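Local atomic coordinates of CalG4 (Micromonospora echinospora, PDB entry 3IA7), a protein that adopts the two-domain GT-B fold, in which two Rossmann-like domains face each other and the end of the chain packs back on the first domain. Residues A127-G133 with E186-F192; L193-F197 with M376-I380; V233-S237 with I289-L295. All coordinates share one frame. Numbering follows the deposited sequence.

Contact 1. Residues A127-G133 with E186-F192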
loop_
_atom_site.group_PDB
_atom_site.type_symbol
_atom_site.label_atom_id
_atom_site.label_comp_id
_atom_site.label_asym_id
_atom_site.label_seq_id
_atom_site.Cartn_x
_atom_site.Cartn_y
_atom_site.Cartn_z
ATOM N N ALA A 127 -17.182 -7.041 -20.981
ATOM C CA ALA A 127 -16.994 -7.199 -19.557
ATOM C C ALA A 127 -15.647 -7.827 -19.266
ATOM O O ALA A 127 -15.093 -8.522 -20.120
ATOM C CB ALA A 127 -18.157 -8.065 -18.914
ATOM N N VAL A 128 -15.114 -7.520 -18.084
ATOM C CA VAL A 128 -13.874 -8.081 -17.587
ATOM C C VAL A 128 -14.181 -8.696 -16.252
ATOM O O VAL A 128 -14.796 -8.036 -15.406
ATOM C CB VAL A 128 -12.829 -6.959 -17.309
ATOM C CG1 VAL A 128 -11.581 -7.516 -16.530
ATOM C CG2 VAL A 128 -12.447 -6.227 -18.567
ATOM N N ARG A 129 -13.707 -9.925 -16.030
ATOM C CA ARG A 129 -13.856 -10.578 -14.759
ATOM C C ARG A 129 -12.605 -10.323 -13.861
ATOM O O ARG A 129 -11.447 -10.413 -14.329
ATOM C CB ARG A 129 -14.037 -12.091 -14.956
ATOM C CG ARG A 129 -14.141 -12.843 -13.601
ATOM C CD ARG A 129 -14.482 -14.361 -13.827
ATOM N NE ARG A 129 -15.769 -14.494 -14.562
ATOM C CZ ARG A 129 -16.552 -15.566 -14.539
ATOM N NH1 ARG A 129 -16.192 -16.635 -13.830
ATOM N NH2 ARG A 129 -17.718 -15.551 -15.193
ATOM N N LEU A 130 -12.851 -10.134 -12.580
ATOM C CA LEU A 130 -11.769 -10.097 -11.588
ATOM C C LEU A 130 -11.870 -11.218 -10.599
ATOM O O LEU A 130 -12.968 -11.572 -10.142
ATOM C CB LEU A 130 -11.847 -8.799 -10.764
ATOM C CG LEU A 130 -11.872 -7.430 -11.435
ATOM C CD1 LEU A 130 -11.933 -6.269 -10.286
ATOM C CD2 LEU A 130 -10.692 -7.174 -12.473
ATOM N N THR A 131 -10.717 -11.733 -10.177
ATOM C CA THR A 131 -10.745 -12.650 -9.021
ATOM C C THR A 131 -9.495 -12.544 -8.171
ATOM O O THR A 131 -8.389 -12.476 -8.695
ATOM C CB THR A 131 -11.049 -14.166 -9.414
ATOM O OG1 THR A 131 -11.056 -14.969 -8.228
ATOM C CG2 THR A 131 -10.038 -14.724 -10.435
ATOM N N GLY A 132 -9.708 -12.563 -6.855
ATOM C CA GLY A 132 -8.658 -12.661 -5.849
ATOM C C GLY A 132 -8.374 -14.122 -5.511
ATOM O O GLY A 132 -7.550 -14.366 -4.660
ATOM N N GLY A 133 -9.084 -15.075 -6.127
ATOM C CA GLY A 133 -8.887 -16.549 -5.827
ATOM C C GLY A 133 -8.467 -17.245 -7.119
ATOM O O GLY A 133 -8.186 -16.562 -8.102
ATOM N N GLU A 186 -14.934 -15.508 -19.341
ATOM C CA GLU A 186 -14.981 -14.090 -19.722
ATOM C C GLU A 186 -13.960 -13.718 -20.807
ATOM O O GLU A 186 -12.962 -14.408 -20.971
ATOM C CB GLU A 186 -14.787 -13.191 -18.480
ATOM C CG GLU A 186 -15.305 -11.755 -18.727
ATOM C CD GLU A 186 -16.693 -11.738 -19.407
ATOM O OE1 GLU A 186 -17.709 -11.958 -18.721
ATOM O OE2 GLU A 186 -16.765 -11.572 -20.645
ATOM N N GLY A 187 -14.248 -12.680 -21.593
ATOM C CA GLY A 187 -13.298 -12.229 -22.649
ATOM C C GLY A 187 -11.914 -11.880 -22.070
ATOM O O GLY A 187 -10.883 -12.052 -22.740
ATOM N N LEU A 188 -11.907 -11.370 -20.832
ATOM C CA LEU A 188 -10.677 -11.083 -20.053
ATOM C C LEU A 188 -10.928 -11.351 -18.567
ATOM O O LEU A 188 -11.971 -10.964 -18.008
ATOM C CB LEU A 188 -10.179 -9.610 -20.237
ATOM C CG LEU A 188 -8.959 -9.181 -19.371
ATOM C CD1 LEU A 188 -7.669 -9.963 -19.824
ATOM C CD2 LEU A 188 -8.756 -7.637 -19.369
ATOM N N THR A 189 -9.978 -12.044 -17.930
ATOM C CA THR A 189 -10.043 -12.298 -16.508
ATOM C C THR A 189 -8.709 -11.863 -15.896
ATOM O O THR A 189 -7.648 -12.343 -16.333
ATOM C CB THR A 189 -10.298 -13.809 -16.209
ATOM O OG1 THR A 189 -11.565 -14.223 -16.815
ATOM C CG2 THR A 189 -10.421 -14.013 -14.668
ATOM N N ILE A 190 -8.784 -10.960 -14.916
ATOM C CA ILE A 190 -7.654 -10.470 -14.185
ATOM C C ILE A 190 -7.645 -11.234 -12.865
ATOM O O ILE A 190 -8.593 -11.167 -12.051
ATOM C CB ILE A 190 -7.713 -8.914 -13.912
ATOM C CG1 ILE A 190 -8.038 -8.107 -15.203
ATOM C CG2 ILE A 190 -6.409 -8.420 -13.124
ATOM C CD1 ILE A 190 -6.966 -8.051 -16.212
ATOM N N VAL A 191 -6.575 -11.991 -12.666
ATOM C CA VAL A 191 -6.452 -12.835 -11.506
ATOM C C VAL A 191 -5.364 -12.251 -10.620
ATOM O O VAL A 191 -4.202 -12.095 -11.082
ATOM C CB VAL A 191 -6.031 -14.272 -11.949
ATOM C CG1 VAL A 191 -5.881 -15.145 -10.728
ATOM C CG2 VAL A 191 -7.062 -14.881 -12.908
ATOM N N PHE A 192 -5.680 -11.944 -9.363
ATOM C CA PHE A 192 -4.721 -11.228 -8.483
ATOM C C PHE A 192 -3.774 -12.177 -7.767
ATOM O O PHE A 192 -3.583 -12.113 -6.526
ATOM C CB PHE A 192 -5.512 -10.334 -7.509
ATOM C CG PHE A 192 -6.284 -9.236 -8.230
ATOM C CD1 PHE A 192 -5.612 -8.270 -8.982
ATOM C CD2 PHE A 192 -7.674 -9.176 -8.124
ATOM C CE1 PHE A 192 -6.317 -7.254 -9.666
ATOM C CE2 PHE A 192 -8.393 -8.142 -8.795
ATOM C CZ PHE A 192 -7.713 -7.214 -9.586
HETATM O O HOH W 1 -17.281 -9.545 -22.378
#

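Contact 2. Residues L193-F197 with M376-I380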
loop_
_atom_site.group_PDB
_atom_site.type_symbol
_atom_site.label_atom_id
_atom_site.label_comp_id
_atom_site.label_asym_id
_atom_site.label_seq_id
_atom_site.Cartn_x
_atom_site.Cartn_y
_atom_site.Cartn_z
ATOM N N LEU A 193 -3.231 -13.126 -8.538
ATOM C CA LEU A 193 -2.325 -14.160 -8.020
ATOM C C LEU A 193 -1.162 -14.259 -8.982
ATOM O O LEU A 193 -1.326 -13.927 -10.155
ATOM C CB LEU A 193 -2.954 -15.567 -8.023
ATOM C CG LEU A 193 -4.331 -15.739 -7.341
ATOM C CD1 LEU A 193 -4.731 -17.172 -7.468
ATOM C CD2 LEU A 193 -4.333 -15.424 -5.906
ATOM N N PRO A 194 -0.013 -14.700 -8.487
ATOM C CA PRO A 194 1.046 -15.036 -9.442
ATOM C C PRO A 194 0.682 -16.328 -10.135
ATOM O O PRO A 194 0.072 -17.231 -9.534
ATOM C CB PRO A 194 2.299 -15.153 -8.566
ATOM C CG PRO A 194 1.803 -15.638 -7.230
ATOM C CD PRO A 194 0.412 -14.892 -7.084
ATOM N N LYS A 195 1.048 -16.431 -11.408
ATOM C CA LYS A 195 0.646 -17.581 -12.179
ATOM C C LYS A 195 1.071 -18.920 -11.542
ATOM O O LYS A 195 0.351 -19.949 -11.627
ATOM C CB LYS A 195 1.204 -17.464 -13.607
ATOM C CG LYS A 195 0.578 -18.482 -14.549
ATOM C CD LYS A 195 1.024 -18.187 -16.011
ATOM C CE LYS A 195 0.209 -19.019 -16.994
ATOM N NZ LYS A 195 0.709 -18.748 -18.351
ATOM N N SER A 196 2.245 -18.942 -10.908
ATOM C CA SER A 196 2.717 -20.214 -10.401
ATOM C C SER A 196 1.843 -20.734 -9.255
ATOM O O SER A 196 1.995 -21.896 -8.845
ATOM C CB SER A 196 4.178 -20.132 -9.928
ATOM O OG SER A 196 4.308 -19.128 -8.947
ATOM N N PHE A 197 1.087 -19.837 -8.624
ATOM C CA PHE A 197 0.262 -20.232 -7.477
ATOM C C PHE A 197 -1.053 -20.849 -8.005
ATOM O O PHE A 197 -1.762 -21.550 -7.269
ATOM C CB PHE A 197 -0.066 -19.017 -6.592
ATOM C CG PHE A 197 -0.603 -19.383 -5.222
ATOM C CD1 PHE A 197 0.167 -20.163 -4.357
ATOM C CD2 PHE A 197 -1.838 -18.917 -4.797
ATOM C CE1 PHE A 197 -0.308 -20.518 -3.046
ATOM C CE2 PHE A 197 -2.322 -19.238 -3.468
ATOM C CZ PHE A 197 -1.520 -20.045 -2.611
HETATM N N MSE A 376 8.871 -18.209 -5.309
HETATM C CA MSE A 376 7.507 -17.608 -5.305
HETATM C C MSE A 376 7.565 -16.080 -5.169
HETATM O O MSE A 376 6.773 -15.377 -5.782
HETATM C CB MSE A 376 6.609 -18.188 -4.171
HETATM C CG MSE A 376 5.165 -17.577 -4.144
HETATM SE SE MSE A 376 4.212 -17.918 -5.853
HETATM C CE MSE A 376 3.872 -19.795 -5.845
ATOM N N GLN A 377 8.467 -15.582 -4.333
ATOM C CA GLN A 377 8.686 -14.136 -4.206
ATOM C C GLN A 377 9.017 -13.484 -5.550
ATOM O O GLN A 377 8.486 -12.404 -5.888
ATOM C CB GLN A 377 9.800 -13.838 -3.185
ATOM C CG GLN A 377 10.209 -12.347 -3.060
ATOM C CD GLN A 377 11.301 -12.138 -1.984
ATOM O OE1 GLN A 377 12.148 -12.982 -1.798
ATOM N NE2 GLN A 377 11.283 -10.989 -1.319
ATOM N N ARG A 378 9.902 -14.113 -6.296
ATOM C CA ARG A 378 10.286 -13.607 -7.624
ATOM C C ARG A 378 9.087 -13.634 -8.585
ATOM O O ARG A 378 8.896 -12.645 -9.302
ATOM C CB ARG A 378 11.557 -14.332 -8.139
ATOM C CG ARG A 378 12.880 -13.924 -7.334
ATOM C CD ARG A 378 13.009 -12.360 -7.139
ATOM N NE ARG A 378 13.435 -11.937 -5.776
ATOM C CZ ARG A 378 13.805 -10.701 -5.413
ATOM N NH1 ARG A 378 13.844 -9.709 -6.296
ATOM N NH2 ARG A 378 14.177 -10.452 -4.156
ATOM N N ASP A 379 8.296 -14.718 -8.558
ATOM C CA ASP A 379 7.065 -14.817 -9.363
ATOM C C ASP A 379 6.148 -13.635 -9.078
ATOM O O ASP A 379 5.754 -12.918 -10.013
ATOM C CB ASP A 379 6.345 -16.147 -9.119
ATOM C CG ASP A 379 7.123 -17.327 -9.639
ATOM O OD1 ASP A 379 8.143 -17.153 -10.339
ATOM O OD2 ASP A 379 6.714 -18.455 -9.349
ATOM N N ILE A 380 5.893 -13.387 -7.790
ATOM C CA ILE A 380 5.019 -12.296 -7.368
ATOM C C ILE A 380 5.564 -10.948 -7.817
ATOM O O ILE A 380 4.807 -10.101 -8.335
ATOM C CB ILE A 380 4.810 -12.302 -5.831
ATOM C CG1 ILE A 380 3.975 -13.553 -5.432
ATOM C CG2 ILE A 380 4.138 -10.936 -5.320
ATOM C CD1 ILE A 380 4.039 -13.858 -3.908
#

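Contact 3. Residues V233-S237 with I289-L295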
loop_
_atom_site.group_PDB
_atom_site.type_symbol
_atom_site.label_atom_id
_atom_site.label_comp_id
_atom_site.label_asym_id
_atom_site.label_seq_id
_atom_site.Cartn_x
_atom_site.Cartn_y
_atom_site.Cartn_z
ATOM N N VAL A 233 12.659 -13.011 13.827
ATOM C CA VAL A 233 11.381 -12.328 14.035
ATOM C C VAL A 233 10.258 -13.255 13.518
ATOM O O VAL A 233 10.359 -13.823 12.430
ATOM C CB VAL A 233 11.310 -10.951 13.325
ATOM C CG1 VAL A 233 9.889 -10.329 13.473
ATOM C CG2 VAL A 233 12.362 -9.946 13.910
ATOM N N LEU A 234 9.203 -13.389 14.319
ATOM C CA LEU A 234 7.994 -14.059 13.906
ATOM C C LEU A 234 6.846 -13.080 13.840
ATOM O O LEU A 234 6.604 -12.325 14.810
ATOM C CB LEU A 234 7.660 -15.193 14.884
ATOM C CG LEU A 234 6.321 -15.944 14.662
ATOM C CD1 LEU A 234 6.262 -16.762 13.333
ATOM C CD2 LEU A 234 6.004 -16.836 15.838
ATOM N N LEU A 235 6.112 -13.080 12.719
ATOM C CA LEU A 235 4.826 -12.365 12.670
ATOM C C LEU A 235 3.702 -13.371 12.869
ATOM O O LEU A 235 3.648 -14.409 12.195
ATOM C CB LEU A 235 4.637 -11.609 11.335
ATOM C CG LEU A 235 3.263 -10.884 11.090
ATOM C CD1 LEU A 235 3.004 -9.888 12.148
ATOM C CD2 LEU A 235 3.255 -10.183 9.747
ATOM N N VAL A 236 2.810 -13.055 13.772
ATOM C CA VAL A 236 1.630 -13.855 14.021
ATOM C C VAL A 236 0.374 -13.018 13.708
ATOM O O VAL A 236 0.189 -11.909 14.246
ATOM C CB VAL A 236 1.516 -14.301 15.504
ATOM C CG1 VAL A 236 0.221 -15.153 15.673
ATOM C CG2 VAL A 236 2.763 -15.074 15.927
ATOM N N SER A 237 -0.489 -13.539 12.850
ATOM C CA SER A 237 -1.715 -12.779 12.534
ATOM C C SER A 237 -2.847 -13.723 12.200
ATOM O O SER A 237 -2.624 -14.670 11.469
ATOM C CB SER A 237 -1.433 -11.885 11.328
ATOM O OG SER A 237 -2.580 -11.110 11.039
ATOM N N ILE A 289 -0.562 -3.473 12.846
ATOM C CA ILE A 289 0.879 -3.309 12.697
ATOM C C ILE A 289 1.135 -3.132 11.188
ATOM O O ILE A 289 0.334 -3.614 10.384
ATOM C CB ILE A 289 1.626 -4.517 13.351
ATOM C CG1 ILE A 289 3.134 -4.271 13.405
ATOM C CG2 ILE A 289 1.373 -5.832 12.595
ATOM C CD1 ILE A 289 3.481 -2.994 14.069
ATOM N N PRO A 290 2.251 -2.466 10.778
ATOM C CA PRO A 290 2.412 -2.495 9.317
ATOM C C PRO A 290 3.029 -3.826 8.903
ATOM O O PRO A 290 4.200 -4.077 9.237
ATOM C CB PRO A 290 3.332 -1.287 9.029
ATOM C CG PRO A 290 4.073 -1.005 10.359
ATOM C CD PRO A 290 3.384 -1.791 11.458
ATOM N N PHE A 291 2.244 -4.696 8.232
ATOM C CA PHE A 291 2.716 -6.055 7.946
ATOM C C PHE A 291 4.020 -6.051 7.159
ATOM O O PHE A 291 4.903 -6.807 7.493
ATOM C CB PHE A 291 1.705 -6.984 7.218
ATOM C CG PHE A 291 0.610 -7.528 8.086
ATOM C CD1 PHE A 291 0.669 -7.448 9.470
ATOM C CD2 PHE A 291 -0.502 -8.128 7.505
ATOM C CE1 PHE A 291 -0.364 -7.947 10.263
ATOM C CE2 PHE A 291 -1.550 -8.641 8.302
ATOM C CZ PHE A 291 -1.473 -8.542 9.691
ATOM N N HIS A 292 4.133 -5.192 6.143
ATOM C CA HIS A 292 5.326 -5.200 5.291
ATOM C C HIS A 292 6.624 -4.945 6.068
ATOM O O HIS A 292 7.628 -5.602 5.814
ATOM C CB HIS A 292 5.224 -4.229 4.117
ATOM C CG HIS A 292 6.159 -4.566 2.994
ATOM N ND1 HIS A 292 6.423 -5.868 2.611
ATOM C CD2 HIS A 292 6.905 -3.779 2.184
ATOM C CE1 HIS A 292 7.281 -5.863 1.607
ATOM N NE2 HIS A 292 7.589 -4.607 1.329
ATOM N N SER A 293 6.589 -3.995 7.006
ATOM C CA SER A 293 7.782 -3.615 7.774
ATOM C C SER A 293 8.208 -4.803 8.630
ATOM O O SER A 293 9.409 -5.123 8.770
ATOM C CB SER A 293 7.497 -2.391 8.670
ATOM O OG SER A 293 6.895 -1.356 7.875
ATOM N N VAL A 294 7.222 -5.483 9.190
ATOM C CA VAL A 294 7.562 -6.658 10.040
ATOM C C VAL A 294 8.024 -7.807 9.146
ATOM O O VAL A 294 9.081 -8.422 9.419
ATOM C CB VAL A 294 6.436 -7.038 10.966
ATOM C CG1 VAL A 294 6.807 -8.240 11.854
ATOM C CG2 VAL A 294 6.044 -5.816 11.799
ATOM N N LEU A 295 7.276 -8.092 8.073
ATOM C CA LEU A 295 7.637 -9.222 7.165
ATOM C C LEU A 295 9.002 -9.026 6.563
ATOM O O LEU A 295 9.712 -10.009 6.311
ATOM C CB LEU A 295 6.605 -9.457 6.030
ATOM C CG LEU A 295 5.278 -10.082 6.523
ATOM C CD1 LEU A 295 4.097 -9.895 5.554
ATOM C CD2 LEU A 295 5.447 -11.521 6.918
#

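Contact 1. Residues A127-G133 with E186-F192
A water bridges the start of this strand pair. It accepts a hydrogen bond from A127 N at 2.9 Å and donates one to E186 OE2 at 2.7 Å. E186 lies along the neighbouring strand, its CG 3.6 Å from R129 N, while OE2 also accepts from G187 N at 2.9 Å. Beyond this, the backbones form a regular parallel ladder. R129 N bonds to L188 O at 2.8 Å and I190 N to R129 O at 2.8 Å. T131 N follows with I190 O at 2.9 Å, then F192 N with T131 O at 2.8 Å. V128, L130 and I190 pack on one face, where helix 385-400 packs on V128, L188 and I190. R129, T131, T189 and V191 lie on the other. There R129 NE and E186 OE1 both bond to the hydroxyl of Y108. T131 OG1 accepts from G133 N at 2.9 Å, an ST turn that ends the first strand. Strands 127-131 and 189-191 are neighbours in the parallel sheet of an N-terminal Rossmann-like domain.

Contact 2. Residues L193-F197 with M376-I380
This is a buried, mostly apolar contact between the two domains. The loop after strand 189-191 of the N-terminal domain meets helix 367-381 of the C-terminal domain. P194 supplies much of the apolar surface. Its CG lies 3.5 Å from I380 CG1 and 3.6 Å from SE of M376, which is modelled as selenomethionine. M376 reaches across with its end, and its CE sits at the edge of the F197 ring, 4.0 Å from F197 CD1. One polar link crosses beside the apolar patch: S196 OG donates to D379 OD2 at 2.5 Å, a short hydrogen bond. D379 was deposited in two conformers, and the distance is for the one given here. The loop holds its shape through F197 N to P194 O at 2.9 Å, which closes a 3-10 turn and leaves P194 and S196 with CA-to-CB bonds toward the helix. One helical turn apart, M376 and I380 both touch F314 of helix 307-315, while L311 of that helix packs on P194. R336 takes F197 O as a further partner. The contact is part of the interface between the two Rossmann-like domains of the GT-B fold.

Contact 3. Residues V233-S237 with I289-L295
L235 has the most surface covered here, and the short helix 291-295 closes over it. L235 CD2 is 3.8 Å from F291 CD1 and from L295 CG, and L235 CB is 4.0 Å from V294 CG1. V294, pointing toward the strand, also meets V233, with CG1 to CG1 at 4.1 Å. F291 starts sideways from the strand, but its m rotamer brings the ring nearer. CZ of F291 comes to 3.1 Å from S237 OG, a close approach that is not a hydrogen bond. The OG of S237 has a weak hydrogen bond to G239 N instead. V233, L235 and S237 thus turn one face of strand 233-237 to the helix, while L234 and V236 face away, onto helix 246-256. Helices on both faces of a parallel sheet mark the Rossmann-like C-terminal domain of the GT-B fold. Helix 291-295 lies in the crossover from edge strand 283-286 to strand 298-303, which passes over the central strands. The axes of helix 291-295 and strand 233-237 come within 9.1 Å, and their directions differ by 147°, so they are roughly antiparallel. P290 is at the N-cap, and its O receives weak hydrogen bonds from S293 N and V294 N at 3.3 Å each. S293 O takes a bond from H297, which binds a calcium ion together with Q225. The second subunit covers the start of this segment: its W288 packs on I289 and P290, and its Q221 bonds to I289 N.

From the N terminus, contact 1 comes first. It joins neighbouring strands of the N-terminal sheet and closes a loop of 52 residues, rich in helix and without strands. Contact 2 opens at once, where the chain leaves strand 189-191. The two touch: G133 O lies 3.6 Å from L193 CD1. After edge strand 208-210 the chain crosses to the C-terminal domain, where contact 3 opens and closes within the long loop that ends at 376-380. Contact 3 binds helix to sheet inside that domain. Its nearest atoms stay about 7 Å from contact 2. Contact 2 joins the domains, and helix 385-400 then packs back on the strands of contact 1.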